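Local coordinates for 6-phosphofructokinase isozyme 2 (Escherichia coli, PDB 3UMO) that catalyses the ATP-dependent phosphorylation of D-fructose 6-phosphate to fructose 1,6-bisphosphate, the first committing step of glycolysis, and works as a homodimer, at the interface of chains A and B. Residues are numbered along the deposited sequence; one frame, centred on the assembly and turned at random. Chains: chain A/B, 6-phosphofructokinase isozyme 2.

The interface of chains A and B. Residues chain A 188, 199, 202, 205, 225, 228; chain B 244-246.
B:Pro245 pushes its pyrrolidine ring into a pocket of chain A formed by A:Val205, A:Leu225, A:Gln188, A:Gln228 and A:Pro202, and it buries far more surface (91 Å²) than any other residue of this patch. CG of the ring meets A:Val205 CB at 3.7 Å, the two side chains crossing at a slant. On CB of the same ring sit the methyl groups of A:Leu225, CD2 at 3.9 Å. A:Gln228 stretches an extended chain along another flank and brings its amide oxygen OE1 close to the alpha carbon of B:Pro245, a van der Waals approach.

Beside this plug the prolines A:Pro202 and B:Pro244 touch through their CB atoms, 3.7 Å apart, while one methyl of B:Val246, CG2, rests against the backbone N and CA of A:Pro202. A polar link runs through the carbonyl oxygen of B:Pro245, which two waters join to chain A. Water 2 lies 2.8 Å from B:Pro245 O and accepts a bent bond (142° at H) from the side-chain amide NE2 of A:Gln188, whose CG stands anti to its carbonyl carbon (chi1 -69°) and whose chain then runs extended toward the proline. Water 1 lies 3.0 Å from B:Pro245 O and takes the backbone N-H of A:Val205 more nearly straight (154°), near the start of helix 204-214; its contact with A:Pro202 O is weak.

A:Gln188, which begins helix 188-195, belongs to the allosteric ATP site, and A:Leu225 and A:Gln228 to the substrate ATP site; each ATP is shared between dimer partners. This proline-filled pocket probably helps hold these two subunits together and steadies the nucleotide-binding segments next to it.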
# COMPACT_ATOMS: atom_id res chain seq x y z
N GLN A 188 2.86 25.17 -5.99
CA GLN A 188 1.52 25.62 -5.60
C GLN A 188 1.28 25.56 -4.11
O GLN A 188 0.71 26.50 -3.52
CB GLN A 188 0.45 24.83 -6.34
CG GLN A 188 0.42 25.14 -7.81
CD GLN A 188 -0.35 24.11 -8.58
OE1 GLN A 188 0.21 23.10 -9.01
NE2 GLN A 188 -1.65 24.34 -8.75
N LEU A 199 -5.78 28.40 -2.41
CA LEU A 199 -5.87 28.96 -3.75
C LEU A 199 -6.80 28.09 -4.58
O LEU A 199 -6.36 27.23 -5.34
CB LEU A 199 -4.48 29.04 -4.39
CG LEU A 199 -3.43 29.82 -3.58
CD1 LEU A 199 -2.05 29.66 -4.20
CD2 LEU A 199 -3.81 31.29 -3.48
N PRO A 202 -9.71 29.88 -10.10
CA PRO A 202 -8.82 29.82 -11.27
C PRO A 202 -7.71 30.88 -11.28
O PRO A 202 -6.56 30.55 -11.60
CB PRO A 202 -9.78 30.04 -12.44
CG PRO A 202 -11.08 29.45 -11.97
CD PRO A 202 -11.13 29.80 -10.49
N VAL A 205 -3.72 31.70 -8.17
CA VAL A 205 -2.27 31.57 -8.26
C VAL A 205 -1.64 32.82 -8.87
O VAL A 205 -0.68 33.36 -8.33
CB VAL A 205 -1.85 30.32 -9.06
CG1 VAL A 205 -0.39 30.40 -9.47
CG2 VAL A 205 -2.10 29.06 -8.22
N LEU A 225 4.03 24.49 -11.48
CA LEU A 225 2.71 23.88 -11.46
C LEU A 225 2.76 22.40 -11.84
O LEU A 225 1.79 21.86 -12.39
CB LEU A 225 1.81 24.61 -12.45
CG LEU A 225 1.71 26.13 -12.27
CD1 LEU A 225 0.90 26.76 -13.40
CD2 LEU A 225 1.10 26.47 -10.93
N GLN A 228 1.56 21.04 -15.23
CA GLN A 228 1.00 22.21 -15.91
C GLN A 228 2.05 23.26 -16.28
O GLN A 228 1.73 24.29 -16.90
CB GLN A 228 -0.13 22.82 -15.06
CG GLN A 228 -1.37 21.96 -15.08
CD GLN A 228 -2.45 22.43 -14.14
OE1 GLN A 228 -2.21 23.29 -13.28
NE2 GLN A 228 -3.64 21.86 -14.27
N PRO B 244 -7.01 25.73 -15.31
CA PRO B 244 -6.44 26.65 -14.32
C PRO B 244 -5.68 25.86 -13.24
O PRO B 244 -5.96 24.68 -13.02
CB PRO B 244 -7.67 27.33 -13.73
CG PRO B 244 -8.79 26.38 -13.96
CD PRO B 244 -8.48 25.68 -15.24
N PRO B 245 -4.74 26.53 -12.56
CA PRO B 245 -3.90 25.89 -11.55
C PRO B 245 -4.63 25.75 -10.22
O PRO B 245 -4.34 26.46 -9.26
CB PRO B 245 -2.71 26.84 -11.43
CG PRO B 245 -3.27 28.17 -11.79
CD PRO B 245 -4.34 27.93 -12.80
N VAL B 246 -5.59 24.84 -10.21
CA VAL B 246 -6.35 24.51 -9.01
C VAL B 246 -6.19 23.02 -8.78
O VAL B 246 -6.17 22.24 -9.73
CB VAL B 246 -7.83 24.89 -9.18
CG1 VAL B 246 -8.63 24.49 -7.93
CG2 VAL B 246 -7.96 26.38 -9.47
O HOH W 1 -5.30 29.33 -8.95
O HOH W 2 -2.97 25.85 -6.85